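PDB 5WCK: FEZ-1 protein from Fluoribacter gormanii, which probably hydrolyses beta-lactam antibiotics, as a monomeric subclass B3 metallo-beta-lactamase that carries two zinc ions in its active site. Local coordinates for residues I37-D42 / T139-H144; I69-F74 / L212-G217; Y181-N186 / Y254-K259; V170-I175 / T240-Y245. The protein carries 2 engineered substitutions. One frame throughout, in Å; residues are numbered along the deposited sequence. Where two conformers were deposited one is given.

Overall arrangement
The four contacts run from the core of the alpha-beta/beta-alpha sandwich to its rim. Contact 1 joins the two central sheets. Contact 2 lies about 11 Å from it, centre to centre, and brings together loops at the strand ends, where zinc is bound. Contact 4, about 12 Å from contact 2, packs the long helix 239-262 onto the second sheet, and contact 3 uses the same helix near its C-terminal end, about 21 Å from contact 4. Along the chain contact 1 closes before contacts 3 and 4 open, whereas contact 2 crosses each of the others. The metal site is thus assembled from both halves of the chain.

Contact 1 of 4, residues I37-D42 / T139-H144; sequences ILINSD and TVLTAH
Ile37 and Ile39 of strand 35-39 face Leu141 of strand 139-145 across the space between two sheets. The nearest CA atoms, those of Ile37 and Thr139, are 9.7 Å apart, a sheet-to-sheet spacing with no backbone hydrogen bonds between the strands. Each strand is instead bonded within its own sheet: in strand 35-39, Ile37 pairs with Ile30, and Leu38 with Ile66 and Leu68, while strand 139-145 runs antiparallel between strands 133-136 and 154-162 in the other. Because side chains alternate along an extended strand, Ile37 and Ile39 both point to the second sheet while Leu38 turns to the other face.

On strand 139-145 the contact is carried by Leu141. Its methyl CD2 meets Ile39 CD1 tip to tip at 4.0 Å, and the same CD2 lies 4.3 Å from Ile37 CD1. The other methyl, Leu141 CD1, stands 4.4 Å from Ile37 CD1, so the leucine fork faces the first isoleucine with both prongs. Ile39 can reach this far because its longer branch is extended, with CD1 anti to CA (chi2 -169°), and carries the methyl straight across the gap. Beta-branched isoleucine suits a strand, and its long arm suits a gap of this width; leucine supplies the forked end that meets two such arms. Ile30 and Leu68 close in around the group.

With methyl groups alone in touch, cohesion here rests on dispersion and the exclusion of water, and ties together the two sheets; the Ile39 side chain lies about 12 Å from a bound zinc ion.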
loop_
_atom_site.group_PDB
_atom_site.type_symbol
_atom_site.label_atom_id
_atom_site.label_comp_id
_atom_site.label_asym_id
_atom_site.label_seq_id
_atom_site.Cartn_x
_atom_site.Cartn_y
_atom_site.Cartn_z
ATOM N N ILE A 37 -7.015 -8.926 8.499
ATOM C CA ILE A 37 -6.549 -8.613 7.157
ATOM C C ILE A 37 -5.167 -7.966 7.297
ATOM O O ILE A 37 -4.999 -7.078 8.141
ATOM C CB ILE A 37 -7.481 -7.632 6.432
ATOM C CG1 ILE A 37 -8.923 -8.154 6.386
ATOM C CG2 ILE A 37 -6.946 -7.282 5.048
ATOM C CD1 ILE A 37 -9.924 -7.154 5.864
ATOM N N LEU A 38 -4.207 -8.454 6.519
ATOM C CA LEU A 38 -2.863 -7.891 6.457
ATOM C C LEU A 38 -2.660 -7.221 5.097
ATOM O O LEU A 38 -2.975 -7.822 4.051
ATOM C CB LEU A 38 -1.833 -9.006 6.672
ATOM C CG LEU A 38 -0.375 -8.579 6.560
ATOM C CD1 LEU A 38 0.017 -7.589 7.640
ATOM C CD2 LEU A 38 0.563 -9.777 6.607
ATOM N N ILE A 39 -2.139 -5.984 5.116
ATOM C CA ILE A 39 -1.818 -5.232 3.867
ATOM C C ILE A 39 -0.296 -5.009 3.828
ATOM O O ILE A 39 0.198 -4.427 4.762
ATOM C CB ILE A 39 -2.575 -3.886 3.797
ATOM C CG1 ILE A 39 -4.059 -4.033 4.141
ATOM C CG2 ILE A 39 -2.398 -3.281 2.417
ATOM C CD1 ILE A 39 -4.893 -2.797 3.842
ATOM N N ASN A 40 0.333 -5.528 2.767
ATOM C CA ASN A 40 1.779 -5.441 2.422
ATOM C C ASN A 40 2.606 -6.514 3.148
ATOM O O ASN A 40 2.697 -6.453 4.325
ATOM C CB ASN A 40 2.356 -4.024 2.466
ATOM C CG ASN A 40 1.659 -3.094 1.497
ATOM O OD1 ASN A 40 1.408 -3.450 0.375
ATOM N ND2 ASN A 40 1.375 -1.882 1.932
ATOM N N SER A 41 3.220 -7.413 2.379
ATOM C CA SER A 41 4.068 -8.502 2.926
ATOM C C SER A 41 5.539 -8.060 2.960
ATOM O O SER A 41 6.316 -8.729 3.588
ATOM C CB SER A 41 3.895 -9.737 2.110
ATOM O OG SER A 41 4.112 -9.422 0.757
ATOM N N ASP A 42 5.855 -6.950 2.288
ATOM C CA ASP A 42 7.194 -6.348 2.345
ATOM C C ASP A 42 8.247 -7.328 1.809
ATOM O O ASP A 42 7.971 -8.153 0.954
ATOM C CB ASP A 42 7.455 -5.804 3.744
ATOM C CG ASP A 42 6.387 -4.848 4.249
ATOM O OD1 ASP A 42 5.634 -4.325 3.399
ATOM O OD2 ASP A 42 6.338 -4.629 5.479
ATOM N N THR A 139 -16.083 -5.417 8.838
ATOM C CA THR A 139 -15.195 -4.378 8.352
ATOM C C THR A 139 -15.193 -4.386 6.815
ATOM O O THR A 139 -15.144 -5.455 6.213
ATOM C CB THR A 139 -13.795 -4.544 8.946
ATOM O OG1 THR A 139 -13.915 -4.258 10.338
ATOM C CG2 THR A 139 -12.796 -3.610 8.301
ATOM N N VAL A 140 -15.234 -3.193 6.198
ATOM C CA VAL A 140 -15.344 -3.060 4.738
ATOM C C VAL A 140 -14.195 -2.179 4.240
ATOM O O VAL A 140 -14.159 -0.970 4.582
ATOM C CB VAL A 140 -16.690 -2.445 4.325
ATOM C CG1 VAL A 140 -16.773 -2.283 2.808
ATOM C CG2 VAL A 140 -17.869 -3.251 4.860
ATOM N N LEU A 141 -13.296 -2.760 3.434
ATOM C CA LEU A 141 -12.224 -2.027 2.744
ATOM C C LEU A 141 -12.657 -1.885 1.285
ATOM O O LEU A 141 -13.309 -2.788 0.745
ATOM C CB LEU A 141 -10.896 -2.795 2.807
ATOM C CG LEU A 141 -10.045 -2.562 4.049
ATOM C CD1 LEU A 141 -10.817 -2.851 5.310
ATOM C CD2 LEU A 141 -8.789 -3.431 4.014
ATOM N N THR A 142 -12.281 -0.783 0.646
ATOM C CA THR A 142 -12.570 -0.579 -0.765
ATOM C C THR A 142 -11.267 -0.408 -1.544
ATOM O O THR A 142 -10.379 0.381 -1.134
ATOM C CB THR A 142 -13.493 0.618 -1.015
ATOM O OG1 THR A 142 -14.762 0.444 -0.351
ATOM C CG2 THR A 142 -13.757 0.791 -2.494
ATOM N N ALA A 143 -11.148 -1.163 -2.643
ATOM C CA ALA A 143 -9.996 -1.111 -3.537
ATOM C C ALA A 143 -10.241 -0.056 -4.618
ATOM O O ALA A 143 -11.188 -0.166 -5.398
ATOM C CB ALA A 143 -9.775 -2.455 -4.164
ATOM N N HIS A 144 -9.410 0.983 -4.646
ATOM C CA HIS A 144 -9.483 1.995 -5.686
ATOM C C HIS A 144 -8.292 1.827 -6.619
ATOM O O HIS A 144 -7.150 1.880 -6.176
ATOM C CB HIS A 144 -9.506 3.416 -5.127
ATOM C CG HIS A 144 -10.622 3.659 -4.175
ATOM N ND1 HIS A 144 -11.826 4.207 -4.559
ATOM C CD2 HIS A 144 -10.718 3.393 -2.853
ATOM C CE1 HIS A 144 -12.597 4.322 -3.484
ATOM N NE2 HIS A 144 -11.948 3.829 -2.445
#

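Contact 2 of 4, residues I69-F74 / L212-G217; sequences ISHAHF and LGSHAG. With ZN (zinc ion), chain D; ZN (zinc ion), chain C.
Ser70 and Ser214 meet through van der Waals packing: Ser70 OG rests against Ser214 CB at 3.5 Å, and the two CB atoms of Ser70 and Ser214 are 3.7 Å apart. Serine suits both places, being small enough for two loops to come together in the core. Beside this pair, Ser214 OG lies at the edge of the His71 ring, 4.2 Å from His71 CE1.

Hydrogen bonding links the same groups through a third residue. Gly173 O receives both Ser214 OG and His71 ND1, which settles how the His71 ring is turned and leaves its other nitrogen for metal.

Metal coordination supplies the remaining link. His71 NE2 and His73 ND1 each bind one zinc ion at 2.1 Å, with His149 as a further ligand. Binding through NE2, the far nitrogen, leaves the backbone of His71 farther from the metal than that of His73, which binds through ND1. His215 NE2 binds the second zinc ion at 2.0 Å, joined there by Asp75 and His76. Water 1 bridges the pair, 2.0 Å from each metal, and lies in the ring planes of both His71 and His215.

His71, His73, Asp75 and His76 form the HxHxDH motif, here beginning in the loop after strand 64-68. The bridged dizinc centre is the active site of metallo-beta-lactamases, in which such a water is generally taken to supply the nucleophile.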
loop_
_atom_site.group_PDB
_atom_site.type_symbol
_atom_site.label_atom_id
_atom_site.label_comp_id
_atom_site.label_asym_id
_atom_site.label_seq_id
_atom_site.Cartn_x
_atom_site.Cartn_y
_atom_site.Cartn_z
ATOM N N ILE A 69 -2.158 -6.084 -0.944
ATOM C CA ILE A 69 -0.996 -5.278 -1.208
ATOM C C ILE A 69 -1.412 -3.910 -1.749
ATOM O O ILE A 69 -2.482 -3.736 -2.364
ATOM C CB ILE A 69 -0.022 -5.975 -2.167
ATOM C CG1 ILE A 69 -0.672 -6.328 -3.505
ATOM C CG2 ILE A 69 0.615 -7.175 -1.483
ATOM C CD1 ILE A 69 0.281 -6.870 -4.560
ATOM N N SER A 70 -0.498 -2.941 -1.591
ATOM C CA SER A 70 -0.650 -1.626 -2.220
ATOM C C SER A 70 -0.416 -1.716 -3.735
ATOM O O SER A 70 -1.141 -1.132 -4.516
ATOM C CB SER A 70 0.305 -0.624 -1.626
ATOM O OG SER A 70 -0.067 -0.313 -0.287
ATOM N N HIS A 71 0.672 -2.376 -4.123
ATOM C CA HIS A 71 0.973 -2.540 -5.538
ATOM C C HIS A 71 2.038 -3.630 -5.713
ATOM O O HIS A 71 2.717 -3.995 -4.770
ATOM C CB HIS A 71 1.381 -1.206 -6.189
ATOM C CG HIS A 71 2.673 -0.611 -5.748
ATOM N ND1 HIS A 71 2.751 0.430 -4.818
ATOM C CD2 HIS A 71 3.940 -0.855 -6.139
ATOM C CE1 HIS A 71 4.013 0.794 -4.683
ATOM N NE2 HIS A 71 4.765 0.033 -5.487
ATOM N N ALA A 72 2.156 -4.113 -6.956
ATOM C CA ALA A 72 2.997 -5.276 -7.285
ATOM C C ALA A 72 4.438 -4.850 -7.587
ATOM O O ALA A 72 4.877 -4.892 -8.726
ATOM C CB ALA A 72 2.389 -6.043 -8.443
ATOM N N HIS A 73 5.164 -4.445 -6.545
ATOM C CA HIS A 73 6.609 -4.316 -6.545
ATOM C C HIS A 73 7.170 -5.124 -5.368
ATOM O O HIS A 73 6.504 -5.318 -4.348
ATOM C CB HIS A 73 7.055 -2.856 -6.462
ATOM C CG HIS A 73 6.979 -2.108 -7.746
ATOM N ND1 HIS A 73 6.883 -0.707 -7.798
ATOM C CD2 HIS A 73 7.012 -2.536 -9.031
ATOM C CE1 HIS A 73 6.872 -0.337 -9.069
ATOM N NE2 HIS A 73 6.911 -1.427 -9.840
ATOM N N PHE A 74 8.413 -5.580 -5.523
ATOM C CA PHE A 74 9.032 -6.459 -4.523
ATOM C C PHE A 74 8.995 -5.872 -3.106
ATOM O O PHE A 74 8.882 -6.637 -2.133
ATOM C CB PHE A 74 10.479 -6.807 -4.909
ATOM C CG PHE A 74 11.449 -5.673 -4.725
ATOM C CD1 PHE A 74 11.618 -4.712 -5.707
ATOM C CD2 PHE A 74 12.153 -5.527 -3.541
ATOM C CE1 PHE A 74 12.473 -3.637 -5.519
ATOM C CE2 PHE A 74 13.010 -4.455 -3.354
ATOM C CZ PHE A 74 13.166 -3.506 -4.339
ATOM N N LEU A 212 -2.479 7.722 5.088
ATOM C CA LEU A 212 -1.499 6.624 5.172
ATOM C C LEU A 212 -0.961 6.331 3.769
ATOM O O LEU A 212 -1.409 6.940 2.753
ATOM C CB LEU A 212 -2.172 5.391 5.786
ATOM C CG LEU A 212 -2.779 5.595 7.171
ATOM C CD1 LEU A 212 -3.647 4.403 7.562
ATOM C CD2 LEU A 212 -1.688 5.819 8.211
ATOM N N GLY A 213 -0.011 5.395 3.702
ATOM C CA GLY A 213 0.631 5.080 2.449
ATOM C C GLY A 213 1.470 3.828 2.528
ATOM O O GLY A 213 1.641 3.216 3.574
ATOM N N SER A 214 1.928 3.408 1.357
ATOM C CA SER A 214 2.762 2.192 1.235
ATOM C C SER A 214 4.163 2.383 1.836
ATOM O O SER A 214 4.814 1.390 2.169
ATOM C CB SER A 214 2.800 1.759 -0.180
ATOM O OG SER A 214 3.265 2.804 -1.025
ATOM N N HIS A 215 4.619 3.634 1.974
ATOM C CA HIS A 215 5.874 3.960 2.607
ATOM C C HIS A 215 5.638 4.975 3.733
ATOM O O HIS A 215 4.898 5.954 3.573
ATOM C CB HIS A 215 6.899 4.535 1.614
ATOM C CG HIS A 215 7.407 3.567 0.608
ATOM N ND1 HIS A 215 8.605 2.900 0.793
ATOM C CD2 HIS A 215 6.899 3.114 -0.553
ATOM C CE1 HIS A 215 8.820 2.115 -0.242
ATOM N NE2 HIS A 215 7.798 2.220 -1.086
ATOM N N ALA A 216 6.324 4.736 4.851
ATOM C CA ALA A 216 6.282 5.569 6.055
ATOM C C ALA A 216 6.550 7.045 5.746
ATOM O O ALA A 216 5.875 7.940 6.293
ATOM C CB ALA A 216 7.289 5.050 7.048
ATOM N N GLY A 217 7.512 7.312 4.857
ATOM C CA GLY A 217 7.918 8.663 4.539
ATOM C C GLY A 217 6.837 9.466 3.814
ATOM O O GLY A 217 6.855 10.704 3.857
HETATM ZN ZN ZN D . 6.599 0.648 -6.272
HETATM ZN ZN ZN C . 7.606 1.088 -2.787
HETATM O O HOH W 1 7.816 0.586 -4.726
#

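Contact 3 of 4, residues Y181-N186 / Y254-K259; sequences YKLVDN and YTELKK
Leu183 presses on the side of helix 239-262 with its methyl CD1, which sits 3.9 Å from Glu256 CG and 3.9 Å from Leu257 N. The leucine has CG anti to its carbonyl carbon and CD1 anti to CA (chi2 178°), an extended form that drives this methyl into the angle between the Glu256 side chain and the helix backbone. It crosses Glu256 at about a right angle, meeting the aliphatic part of the chain and leaving the carboxylate aside. Leu257 answers from one residue further along: its CD1 approaches Leu183 CB at 4.2 Å and Val184 CG2 at 4.3 Å. Leucine and valine suit this seam because they fill it with methyls, while glutamate offers CH2 groups to the seam and a polar end beyond it.

That end is directed by a bend at chi2 (60°), after a first torsion that leads CG away from the backbone N. The carboxylate consequently reaches water 2, which donates to Glu256 OE1 at 3.1 Å and to Tyr181 O at 3.0 Å. Gln260, one turn on, donates to the same two oxygens and accepts from Leu183 N. The loop also braces itself, as Asn186 ND2 bonds to a lone pair of Lys182 O at 2.8 Å, nearly straight at 169°.

The loop 181-186 thus spans from helix 239-262, where Leu183 also touches Phe253, to helix 192-204, where Asn186 and Tyr181 lie on Ile192; Tyr181 then extends to the zinc loops and bonds to His149 O.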
loop_
_atom_site.group_PDB
_atom_site.type_symbol
_atom_site.label_atom_id
_atom_site.label_comp_id
_atom_site.label_asym_id
_atom_site.label_seq_id
_atom_site.Cartn_x
_atom_site.Cartn_y
_atom_site.Cartn_z
ATOM N N TYR A 181 11.319 5.848 -15.527
ATOM C CA TYR A 181 10.012 5.525 -16.140
ATOM C C TYR A 181 9.840 6.415 -17.379
ATOM O O TYR A 181 10.176 7.545 -17.277
ATOM C CB TYR A 181 8.892 5.884 -15.162
ATOM C CG TYR A 181 8.392 4.769 -14.279
ATOM C CD1 TYR A 181 9.138 3.626 -14.068
ATOM C CD2 TYR A 181 7.159 4.864 -13.664
ATOM C CE1 TYR A 181 8.671 2.614 -13.255
ATOM C CE2 TYR A 181 6.676 3.857 -12.852
ATOM C CZ TYR A 181 7.433 2.720 -12.653
ATOM O OH TYR A 181 6.968 1.709 -11.867
ATOM N N LYS A 182 9.277 5.895 -18.473
ATOM C CA LYS A 182 9.038 6.686 -19.708
ATOM C C LYS A 182 7.548 7.046 -19.767
ATOM O O LYS A 182 6.733 6.165 -19.771
ATOM C CB LYS A 182 9.480 5.853 -20.909
ATOM C CG LYS A 182 9.322 6.480 -22.306
ATOM C CD LYS A 182 9.706 6.088 -23.704
ATOM C CE LYS A 182 11.206 5.928 -23.769
ATOM N NZ LYS A 182 11.884 7.245 -23.765
ATOM N N LEU A 183 7.246 8.342 -19.806
ATOM C CA LEU A 183 5.837 8.790 -19.784
ATOM C C LEU A 183 5.299 9.134 -21.179
ATOM O O LEU A 183 4.114 9.364 -21.276
ATOM C CB LEU A 183 5.775 10.036 -18.899
ATOM C CG LEU A 183 6.145 9.810 -17.434
ATOM C CD1 LEU A 183 6.087 11.133 -16.681
ATOM C CD2 LEU A 183 5.224 8.786 -16.792
ATOM N N VAL A 184 6.171 9.198 -22.180
ATOM C CA VAL A 184 5.800 9.600 -23.537
ATOM C C VAL A 184 6.155 8.426 -24.458
ATOM O O VAL A 184 7.319 8.000 -24.453
ATOM C CB VAL A 184 6.576 10.854 -23.981
ATOM C CG1 VAL A 184 6.221 11.260 -25.408
ATOM C CG2 VAL A 184 6.375 12.016 -23.006
ATOM N N ASP A 185 5.161 7.941 -25.195
ATOM C CA ASP A 185 5.351 6.832 -26.156
ATOM C C ASP A 185 6.002 5.619 -25.462
ATOM O O ASP A 185 6.931 4.977 -25.987
ATOM C CB ASP A 185 6.154 7.334 -27.360
ATOM C CG ASP A 185 5.420 8.394 -28.164
ATOM O OD1 ASP A 185 4.185 8.319 -28.237
ATOM O OD2 ASP A 185 6.097 9.284 -28.681
ATOM N N ASN A 186 5.483 5.271 -24.276
ATOM C CA ASN A 186 5.940 4.085 -23.571
ATOM C C ASN A 186 5.565 2.843 -24.388
ATOM O O ASN A 186 4.398 2.643 -24.749
ATOM C CB ASN A 186 5.343 4.051 -22.165
ATOM C CG ASN A 186 5.951 2.976 -21.291
ATOM O OD1 ASN A 186 5.903 1.795 -21.640
ATOM N ND2 ASN A 186 6.520 3.372 -20.161
ATOM N N TYR A 254 3.585 16.103 -13.216
ATOM C CA TYR A 254 3.602 17.067 -14.315
ATOM C C TYR A 254 4.988 17.678 -14.518
ATOM O O TYR A 254 5.359 18.003 -15.649
ATOM C CB TYR A 254 2.500 18.115 -14.165
ATOM C CG TYR A 254 1.176 17.646 -14.711
ATOM C CD1 TYR A 254 0.874 17.785 -16.055
ATOM C CD2 TYR A 254 0.265 16.983 -13.914
ATOM C CE1 TYR A 254 -0.317 17.324 -16.577
ATOM C CE2 TYR A 254 -0.926 16.512 -14.415
ATOM C CZ TYR A 254 -1.219 16.685 -15.750
ATOM O OH TYR A 254 -2.398 16.222 -16.224
ATOM N N THR A 255 5.764 17.825 -13.445
ATOM C CA THR A 255 7.141 18.269 -13.562
ATOM C C THR A 255 7.958 17.254 -14.384
ATOM O O THR A 255 8.795 17.650 -15.230
ATOM C CB THR A 255 7.772 18.514 -12.188
ATOM O OG1 THR A 255 7.076 19.621 -11.615
ATOM C CG2 THR A 255 9.253 18.828 -12.289
ATOM N N GLU A 256 7.771 15.965 -14.106
ATOM C CA GLU A 256 8.521 14.913 -14.807
ATOM C C GLU A 256 8.044 14.827 -16.263
ATOM O O GLU A 256 8.838 14.635 -17.173
ATOM C CB GLU A 256 8.404 13.566 -14.096
ATOM C CG GLU A 256 9.191 12.466 -14.754
ATOM C CD GLU A 256 10.701 12.661 -14.881
ATOM O OE1 GLU A 256 11.298 11.962 -15.747
ATOM O OE2 GLU A 256 11.284 13.483 -14.108
ATOM N N LEU A 257 6.737 15.002 -16.480
ATOM C CA LEU A 257 6.202 15.008 -17.816
ATOM C C LEU A 257 6.790 16.171 -18.617
ATOM O O LEU A 257 7.252 15.982 -19.756
ATOM C CB LEU A 257 4.677 15.059 -17.747
ATOM C CG LEU A 257 3.980 15.078 -19.106
ATOM C CD1 LEU A 257 4.116 13.730 -19.814
ATOM C CD2 LEU A 257 2.531 15.451 -18.939
ATOM N N LYS A 258 6.821 17.362 -18.015
ATOM C CA LYS A 258 7.458 18.548 -18.641
ATOM C C LYS A 258 8.914 18.232 -19.014
ATOM O O LYS A 258 9.404 18.590 -20.098
ATOM C CB LYS A 258 7.369 19.736 -17.676
ATOM C CG LYS A 258 8.184 20.955 -18.064
ATOM C CD LYS A 258 7.948 22.144 -17.185
ATOM C CE LYS A 258 8.873 23.305 -17.489
ATOM N NZ LYS A 258 10.273 23.042 -17.079
ATOM N N LYS A 259 9.658 17.614 -18.089
ATOM C CA LYS A 259 11.078 17.299 -18.369
ATOM C C LYS A 259 11.176 16.371 -19.585
ATOM O O LYS A 259 12.035 16.548 -20.479
ATOM C CB LYS A 259 11.716 16.687 -17.117
ATOM C CG LYS A 259 13.192 16.393 -17.266
ATOM C CD LYS A 259 13.845 15.990 -15.959
ATOM C CE LYS A 259 15.341 15.892 -16.088
ATOM N NZ LYS A 259 15.945 15.592 -14.770
HETATM O O HOH W 2 12.191 8.998 -15.601
#

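Contact 4 of 4, residues V170-I175 / T240-Y245; sequences VIIGSI and TGCKNY. With SO4 (sulfate ion), chain J.
In the outer layer of the sandwich, helix 239-262 lies on the five-stranded sheet, and Ile172, at the end of strand 165-172, packs against Tyr245 and Cys242 of that helix. Ile172 CD1 touches the ring edge of Tyr245, 3.8 Å from Tyr245 CD2 and 4.1 Å from Tyr245 CE2; the two side chains lie alongside each other, running in opposite senses. The same methyl lies 4.3 Å from Cys242 SG, which forms the disulfide with Cys208. Isoleucine suits the place because its extended arm sets one methyl against both the sulfur and the ring edge.

Tyrosine adds a polar tip to an apolar flank. With CG anti to the backbone N (chi1 175°), the ring stretches from the helix toward the loop, where water 3 donates to Tyr245 OH at 2.7 Å and accepts from Ile175 N at 2.9 Å. A sulfate ion, probably from the crystallisation liquor, also lies at the hydroxyl and is held by Lys249, but its separation from the hydroxyl is doubtfully short.

Phe211 of neighbouring strand 210-213 meets the Tyr245 ring and touches Ile172 and Cys242, Met218 of helix 216-219 lies on Tyr245, and Ile246 contacts Ile172 from the next position along the long helix.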
loop_
_atom_site.group_PDB
_atom_site.type_symbol
_atom_site.label_atom_id
_atom_site.label_comp_id
_atom_site.label_asym_id
_atom_site.label_seq_id
_atom_site.Cartn_x
_atom_site.Cartn_y
_atom_site.Cartn_z
ATOM N N VAL A 170 -7.201 6.399 4.215
ATOM C CA VAL A 170 -6.754 6.237 2.859
ATOM C C VAL A 170 -5.292 5.771 2.908
ATOM O O VAL A 170 -4.432 6.500 3.362
ATOM C CB VAL A 170 -6.868 7.542 2.054
ATOM C CG1 VAL A 170 -6.343 7.339 0.643
ATOM C CG2 VAL A 170 -8.277 8.106 2.026
ATOM N N ILE A 171 -5.039 4.552 2.422
ATOM C CA ILE A 171 -3.661 4.065 2.246
ATOM C C ILE A 171 -3.272 4.277 0.774
ATOM O O ILE A 171 -3.626 3.465 -0.104
ATOM C CB ILE A 171 -3.519 2.594 2.689
ATOM C CG1 ILE A 171 -4.045 2.335 4.104
ATOM C CG2 ILE A 171 -2.071 2.125 2.563
ATOM C CD1 ILE A 171 -4.250 0.857 4.458
ATOM N N ILE A 172 -2.595 5.390 0.499
ATOM C CA ILE A 172 -2.199 5.751 -0.865
ATOM C C ILE A 172 -1.234 4.681 -1.381
ATOM O O ILE A 172 -0.215 4.376 -0.745
ATOM C CB ILE A 172 -1.605 7.171 -0.914
ATOM C CG1 ILE A 172 -2.657 8.210 -0.512
ATOM C CG2 ILE A 172 -1.042 7.461 -2.292
ATOM C CD1 ILE A 172 -2.182 9.642 -0.440
ATOM N N GLY A 173 -1.573 4.060 -2.501
ATOM C CA GLY A 173 -0.755 2.942 -3.020
ATOM C C GLY A 173 0.644 3.329 -3.460
ATOM O O GLY A 173 1.559 2.536 -3.241
ATOM N N SER A 174 0.690 4.467 -4.152
ATOM C CA SER A 174 1.807 5.272 -4.731
ATOM C C SER A 174 1.366 5.911 -6.043
ATOM O O SER A 174 0.840 5.208 -6.857
ATOM C CB SER A 174 3.104 4.552 -5.053
ATOM O OG SER A 174 4.012 5.412 -5.690
ATOM N N ILE A 175 1.699 7.189 -6.224
ATOM C CA ILE A 175 1.564 7.873 -7.549
ATOM C C ILE A 175 2.943 8.475 -7.896
ATOM O O ILE A 175 3.009 9.452 -8.596
ATOM C CB ILE A 175 0.400 8.868 -7.680
ATOM C CG1 ILE A 175 0.409 9.896 -6.559
ATOM C CG2 ILE A 175 -0.914 8.124 -7.749
ATOM C CD1 ILE A 175 -0.367 11.113 -6.946
ATOM N N THR A 240 -5.186 17.862 5.958
ATOM C CA THR A 240 -4.421 18.873 5.268
ATOM C C THR A 240 -3.159 18.244 4.673
ATOM O O THR A 240 -2.829 18.494 3.510
ATOM C CB THR A 240 -4.083 20.054 6.185
ATOM O OG1 THR A 240 -5.323 20.617 6.622
ATOM C CG2 THR A 240 -3.241 21.099 5.485
ATOM N N GLY A 241 -2.472 17.398 5.446
ATOM C CA GLY A 241 -1.290 16.708 4.935
ATOM C C GLY A 241 -1.615 15.821 3.748
ATOM O O GLY A 241 -0.839 15.744 2.779
ATOM N N CYS A 242 -2.773 15.168 3.816
ATOM C CA CYS A 242 -3.214 14.296 2.729
ATOM C C CYS A 242 -3.438 15.116 1.446
ATOM O O CYS A 242 -2.883 14.794 0.389
ATOM C CB CYS A 242 -4.492 13.579 3.086
ATOM S SG CYS A 242 -4.763 12.228 1.920
ATOM N N LYS A 243 -4.201 16.211 1.566
ATOM C CA LYS A 243 -4.486 17.128 0.425
ATOM C C LYS A 243 -3.162 17.607 -0.182
ATOM O O LYS A 243 -2.944 17.572 -1.379
ATOM C CB LYS A 243 -5.333 18.304 0.939
ATOM C CG LYS A 243 -5.394 19.536 0.054
ATOM C CD LYS A 243 -6.330 20.593 0.617
ATOM C CE LYS A 243 -5.616 21.670 1.398
ATOM N NZ LYS A 243 -6.523 22.815 1.650
ATOM N N ASN A 244 -2.240 18.050 0.680
ATOM C CA ASN A 244 -1.019 18.672 0.215
ATOM C C ASN A 244 -0.105 17.627 -0.432
ATOM O O ASN A 244 0.586 17.916 -1.409
ATOM C CB ASN A 244 -0.298 19.368 1.365
ATOM C CG ASN A 244 -0.967 20.644 1.818
ATOM O OD1 ASN A 244 -1.861 21.173 1.149
ATOM N ND2 ASN A 244 -0.559 21.110 2.990
ATOM N N TYR A 245 -0.090 16.403 0.115
ATOM C CA TYR A 245 0.764 15.338 -0.433
ATOM C C TYR A 245 0.278 14.932 -1.823
ATOM O O TYR A 245 1.057 14.802 -2.753
ATOM C CB TYR A 245 0.801 14.118 0.492
ATOM C CG TYR A 245 1.563 12.961 -0.108
ATOM C CD1 TYR A 245 2.946 12.963 -0.141
ATOM C CD2 TYR A 245 0.913 11.881 -0.690
ATOM C CE1 TYR A 245 3.658 11.927 -0.724
ATOM C CE2 TYR A 245 1.616 10.830 -1.262
ATOM C CZ TYR A 245 2.990 10.852 -1.287
ATOM O OH TYR A 245 3.728 9.864 -1.871
HETATM S S SO4 J . 7.397 10.637 -2.097
HETATM O O1 SO4 J . 8.435 9.822 -1.443
HETATM O O2 SO4 J . 6.133 9.851 -2.207
HETATM O O3 SO4 J . 7.152 11.863 -1.298
HETATM O O4 SO4 J . 7.866 10.996 -3.457
HETATM O O HOH W 3 3.242 8.528 -4.214
#